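Long-range contact in flagellar biosynthesis protein FlhA (Bacillus subtilis, PDB 3MIX), which takes part in the export of flagellar proteins, as a membrane component of the flagellar type III secretion system whose cytosolic domain is described here: residues R265-A277 with P361-E373. Residues are numbered along the deposited sequence; the frame is centred on the assembly and turned at random.
Sequences RQALAKQITAQFA and PVLSYNELEANVE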
loop_
_atom_site.group_PDB
_atom_site.type_symbol
_atom_site.label_atom_id
_atom_site.label_comp_id
_atom_site.label_asym_id
_atom_site.label_seq_id
_atom_site.Cartn_x
_atom_site.Cartn_y
_atom_site.Cartn_z
ATOM N N ARG A 265 4.101 -8.892 11.684
ATOM C CA ARG A 265 5.140 -9.057 10.656
ATOM C C ARG A 265 6.062 -10.259 10.990
ATOM O O ARG A 265 6.305 -11.113 10.137
ATOM C CB ARG A 265 5.965 -7.773 10.515
ATOM C CG ARG A 265 5.201 -6.563 9.901
ATOM C CD ARG A 265 6.094 -5.297 9.953
ATOM N NE ARG A 265 7.396 -5.517 9.306
ATOM C CZ ARG A 265 7.608 -5.386 8.000
ATOM N NH1 ARG A 265 6.625 -4.991 7.190
ATOM N NH2 ARG A 265 8.807 -5.631 7.498
ATOM N N GLN A 266 6.529 -10.353 12.235
ATOM C CA GLN A 266 7.356 -11.498 12.664
ATOM C C GLN A 266 6.610 -12.824 12.480
ATOM O O GLN A 266 7.157 -13.796 11.923
ATOM C CB GLN A 266 7.811 -11.333 14.117
ATOM C CG GLN A 266 8.840 -12.382 14.574
ATOM C CD GLN A 266 9.139 -12.325 16.077
ATOM O OE1 GLN A 266 9.549 -13.326 16.675
ATOM N NE2 GLN A 266 8.939 -11.159 16.688
ATOM N N ALA A 267 5.349 -12.867 12.902
ATOM C CA ALA A 267 4.551 -14.087 12.730
ATOM C C ALA A 267 4.404 -14.481 11.265
ATOM O O ALA A 267 4.196 -15.663 10.950
ATOM C CB ALA A 267 3.187 -13.950 13.393
ATOM N N LEU A 268 4.559 -13.499 10.385
ATOM C CA LEU A 268 4.416 -13.666 8.933
ATOM C C LEU A 268 5.791 -13.824 8.218
ATOM O O LEU A 268 5.928 -13.549 7.022
ATOM C CB LEU A 268 3.635 -12.448 8.376
ATOM C CG LEU A 268 2.127 -12.361 8.696
ATOM C CD1 LEU A 268 1.485 -11.087 8.144
ATOM C CD2 LEU A 268 1.347 -13.561 8.174
ATOM N N ALA A 269 6.807 -14.240 8.967
ATOM C CA ALA A 269 8.171 -14.448 8.430
ATOM C C ALA A 269 8.202 -15.291 7.154
ATOM O O ALA A 269 8.808 -14.896 6.171
ATOM C CB ALA A 269 9.117 -15.054 9.513
ATOM N N LYS A 270 7.520 -16.431 7.157
ATOM C CA LYS A 270 7.480 -17.292 5.969
ATOM C C LYS A 270 6.986 -16.534 4.729
ATOM O O LYS A 270 7.602 -16.607 3.661
ATOM C CB LYS A 270 6.587 -18.504 6.219
ATOM C CG LYS A 270 6.352 -19.375 4.996
ATOM C CD LYS A 270 5.049 -20.175 5.131
ATOM C CE LYS A 270 5.286 -21.556 5.722
ATOM N NZ LYS A 270 5.824 -21.524 7.117
ATOM N N GLN A 271 5.869 -15.826 4.880
ATOM C CA GLN A 271 5.311 -15.022 3.807
ATOM C C GLN A 271 6.275 -13.915 3.355
ATOM O O GLN A 271 6.481 -13.710 2.162
ATOM C CB GLN A 271 3.985 -14.425 4.248
ATOM C CG GLN A 271 3.345 -13.425 3.303
ATOM C CD GLN A 271 2.121 -12.794 3.938
ATOM O OE1 GLN A 271 1.263 -13.490 4.490
ATOM N NE2 GLN A 271 2.030 -11.476 3.869
ATOM N N ILE A 272 6.864 -13.211 4.305
ATOM C CA ILE A 272 7.742 -12.119 3.952
ATOM C C ILE A 272 9.041 -12.630 3.278
ATOM O O ILE A 272 9.507 -12.030 2.301
ATOM C CB ILE A 272 7.985 -11.173 5.156
ATOM C CG1 ILE A 272 6.698 -10.376 5.466
ATOM C CG2 ILE A 272 9.123 -10.203 4.854
ATOM C CD1 ILE A 272 6.717 -9.607 6.805
ATOM N N THR A 273 9.593 -13.746 3.756
ATOM C CA THR A 273 10.755 -14.312 3.089
ATOM C C THR A 273 10.413 -14.743 1.656
ATOM O O THR A 273 11.164 -14.435 0.733
ATOM C CB THR A 273 11.516 -15.439 3.898
ATOM O OG1 THR A 273 11.080 -16.770 3.521
ATOM C CG2 THR A 273 11.410 -15.230 5.366
ATOM N N ALA A 274 9.267 -15.395 1.453
ATOM C CA ALA A 274 8.852 -15.756 0.083
ATOM C C ALA A 274 8.707 -14.529 -0.814
ATOM O O ALA A 274 8.943 -14.603 -2.016
ATOM C CB ALA A 274 7.553 -16.568 0.085
ATOM N N GLN A 275 8.311 -13.398 -0.233
ATOM C CA GLN A 275 8.088 -12.190 -1.022
ATOM C C GLN A 275 9.393 -11.591 -1.576
ATOM O O GLN A 275 9.401 -10.972 -2.643
ATOM C CB GLN A 275 7.307 -11.169 -0.192
ATOM C CG GLN A 275 7.176 -9.808 -0.801
ATOM C CD GLN A 275 6.326 -8.852 0.043
ATOM O OE1 GLN A 275 6.161 -9.023 1.269
ATOM N NE2 GLN A 275 5.786 -7.829 -0.617
ATOM N N PHE A 276 10.486 -11.789 -0.848
ATOM C CA PHE A 276 11.743 -11.146 -1.181
ATOM C C PHE A 276 12.874 -12.098 -1.597
ATOM O O PHE A 276 13.707 -11.737 -2.414
ATOM C CB PHE A 276 12.199 -10.273 -0.018
ATOM C CG PHE A 276 11.341 -9.067 0.200
ATOM C CD1 PHE A 276 11.370 -8.002 -0.699
ATOM C CD2 PHE A 276 10.489 -8.996 1.303
ATOM C CE1 PHE A 276 10.559 -6.876 -0.498
ATOM C CE2 PHE A 276 9.684 -7.871 1.515
ATOM C CZ PHE A 276 9.726 -6.814 0.615
ATOM N N ALA A 277 12.899 -13.295 -1.026
ATOM C CA ALA A 277 13.976 -14.249 -1.240
ATOM C C ALA A 277 13.625 -15.251 -2.334
ATOM O O ALA A 277 12.461 -15.638 -2.481
ATOM C CB ALA A 277 14.302 -14.981 0.055
ATOM N N PRO A 361 12.149 -1.663 1.086
ATOM C CA PRO A 361 11.737 -2.610 2.118
ATOM C C PRO A 361 12.746 -2.646 3.256
ATOM O O PRO A 361 13.950 -2.859 3.031
ATOM C CB PRO A 361 11.693 -3.951 1.380
ATOM C CG PRO A 361 11.630 -3.595 -0.070
ATOM C CD PRO A 361 12.417 -2.338 -0.194
ATOM N N VAL A 362 12.250 -2.391 4.461
ATOM C CA VAL A 362 13.059 -2.450 5.665
ATOM C C VAL A 362 12.611 -3.663 6.460
ATOM O O VAL A 362 11.498 -3.705 6.986
ATOM C CB VAL A 362 12.944 -1.150 6.491
ATOM C CG1 VAL A 362 13.820 -1.208 7.738
ATOM C CG2 VAL A 362 13.326 0.030 5.635
ATOM N N LEU A 363 13.480 -4.662 6.519
ATOM C CA LEU A 363 13.146 -5.916 7.182
ATOM C C LEU A 363 13.887 -6.055 8.494
ATOM O O LEU A 363 14.897 -5.397 8.706
ATOM C CB LEU A 363 13.461 -7.106 6.274
ATOM C CG LEU A 363 12.770 -7.170 4.909
ATOM C CD1 LEU A 363 13.122 -8.494 4.233
ATOM C CD2 LEU A 363 11.232 -6.969 5.013
ATOM N N SER A 364 13.370 -6.894 9.380
ATOM C CA SER A 364 14.126 -7.314 10.545
ATOM C C SER A 364 14.593 -8.780 10.380
ATOM O O SER A 364 13.992 -9.550 9.623
ATOM C CB SER A 364 13.331 -7.091 11.831
ATOM O OG SER A 364 12.596 -8.234 12.204
ATOM N N TYR A 365 15.664 -9.147 11.083
ATOM C CA TYR A 365 16.250 -10.488 10.975
ATOM C C TYR A 365 15.236 -11.572 11.285
ATOM O O TYR A 365 15.269 -12.642 10.686
ATOM C CB TYR A 365 17.461 -10.644 11.909
ATOM C CG TYR A 365 18.484 -9.538 11.798
ATOM C CD1 TYR A 365 19.153 -9.296 10.599
ATOM C CD2 TYR A 365 18.790 -8.740 12.894
ATOM C CE1 TYR A 365 20.101 -8.273 10.486
ATOM C CE2 TYR A 365 19.739 -7.718 12.796
ATOM C CZ TYR A 365 20.386 -7.487 11.587
ATOM O OH TYR A 365 21.320 -6.473 11.487
ATOM N N ASN A 366 14.330 -11.280 12.214
ATOM C CA ASN A 366 13.295 -12.222 12.641
ATOM C C ASN A 366 12.102 -12.351 11.680
ATOM O O ASN A 366 11.114 -13.039 11.991
ATOM C CB ASN A 366 12.798 -11.849 14.041
ATOM C CG ASN A 366 13.792 -12.201 15.140
ATOM O OD1 ASN A 366 13.503 -12.000 16.321
ATOM N ND2 ASN A 366 14.968 -12.724 14.764
ATOM N N GLU A 367 12.189 -11.678 10.533
ATOM C CA GLU A 367 11.152 -11.749 9.503
ATOM C C GLU A 367 11.664 -12.583 8.343
ATOM O O GLU A 367 10.902 -12.986 7.468
ATOM C CB GLU A 367 10.711 -10.345 9.049
ATOM C CG GLU A 367 10.214 -9.455 10.206
ATOM C CD GLU A 367 9.949 -8.023 9.804
ATOM O OE1 GLU A 367 10.448 -7.581 8.745
ATOM O OE2 GLU A 367 9.235 -7.323 10.557
ATOM N N LEU A 368 12.967 -12.838 8.350
ATOM C CA LEU A 368 13.569 -13.828 7.468
ATOM C C LEU A 368 13.671 -15.166 8.179
ATOM O O LEU A 368 14.153 -15.239 9.302
ATOM C CB LEU A 368 14.944 -13.380 6.987
ATOM C CG LEU A 368 14.987 -12.119 6.121
ATOM C CD1 LEU A 368 16.422 -11.777 5.783
ATOM C CD2 LEU A 368 14.141 -12.253 4.846
ATOM N N GLU A 369 13.187 -16.214 7.524
ATOM C CA GLU A 369 13.272 -17.575 8.040
ATOM C C GLU A 369 14.720 -17.980 8.282
ATOM O O GLU A 369 15.622 -17.543 7.567
ATOM C CB GLU A 369 12.622 -18.551 7.064
ATOM C CG GLU A 369 11.124 -18.670 7.221
ATOM C CD GLU A 369 10.501 -19.525 6.136
ATOM O OE1 GLU A 369 10.715 -19.226 4.938
ATOM O OE2 GLU A 369 9.791 -20.493 6.483
ATOM N N ALA A 370 14.932 -18.817 9.293
ATOM C CA ALA A 370 16.281 -19.254 9.690
ATOM C C ALA A 370 17.117 -19.826 8.535
ATOM O O ALA A 370 18.342 -19.654 8.510
ATOM C CB ALA A 370 16.195 -20.262 10.830
ATOM N N ASN A 371 16.449 -20.483 7.586
ATOM C CA ASN A 371 17.111 -21.168 6.475
ATOM C C ASN A 371 17.587 -20.258 5.336
ATOM O O ASN A 371 18.103 -20.747 4.328
ATOM C CB ASN A 371 16.202 -22.278 5.915
ATOM C CG ASN A 371 15.093 -21.740 5.014
ATOM O OD1 ASN A 371 14.390 -20.794 5.367
ATOM N ND2 ASN A 371 14.936 -22.351 3.840
ATOM N N VAL A 372 17.426 -18.948 5.500
ATOM C CA VAL A 372 17.703 -17.989 4.423
ATOM C C VAL A 372 19.160 -17.511 4.415
ATOM O O VAL A 372 19.682 -17.068 5.442
ATOM C CB VAL A 372 16.716 -16.784 4.476
ATOM C CG1 VAL A 372 17.049 -15.750 3.419
ATOM C CG2 VAL A 372 15.299 -17.272 4.287
ATOM N N GLU A 373 19.803 -17.615 3.248
ATOM C CA GLU A 373 21.191 -17.172 3.070
ATOM C C GLU A 373 21.243 -15.676 2.764
ATOM O O GLU A 373 20.898 -15.246 1.659
ATOM C CB GLU A 373 21.908 -17.971 1.958
ATOM C CG GLU A 373 22.003 -19.478 2.203
ATOM C CD GLU A 373 23.060 -20.177 1.334
ATOM O OE1 GLU A 373 23.179 -19.852 0.128
ATOM O OE2 GLU A 373 23.767 -21.068 1.860
HETATM O O HOH W 1 9.029 -18.782 2.939
#
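Glu367 lays its carboxylate along the side of the Arg265 guanidinium, and each oxygen takes one nitrogen: NE of Arg265 lies 2.9 Å from OE2 of Glu367, and NH2 lies 2.8 Å from OE1. The salt bridge is two-pronged but not flat, since the two planes are turned 56° apart, and both bonds are bent, with N-H...O angles near 140°. A bend at chi3 of Arg265 (55°) swings NE and NH2 round to the glutamate. From the opposite face of the carboxylate, the backbone N of Ser364 donates to the same OE1 at 3.1 Å, nearly straight and from above the plane, so this oxygen of a buried acid is gripped twice. Arg346, on helix 343-353, makes a long, weak ion pair with Glu367 and hydrogen-bonds Val362 O. Replacing Glu367 with an alanine is likely to leave the Arg265 charge without its mate and the Ser364 N-H without this acceptor.

In this cytosolic domain of an FHIPEP-family protein, the contact sets the end of helix 257-267 and, after the break at Leu268, helix 269-276 against strand 362-364, which pairs in parallel with strand 339-341, and against the loop that follows it. On the loop side, Thr273 meets Glu369 at about a right angle, and its OG1 donates to OE1 of Glu369 at 2.9 Å, on the anti side of the carboxylate. A water bridges that same OE1 to Lys270 O, while Lys270 NZ lies 4.1 Å from OE2 of Glu369, too far for a salt bridge. Further along the helix, CE1 of Phe276 rests 3.5 Å from CG of Pro361. The CD2 methyl of Leu363 comes within 3.9 Å of CG2 of Ile272 and also touches Phe276 and the edge of the Arg265 guanidinium, joining the apolar patch to the ion pair.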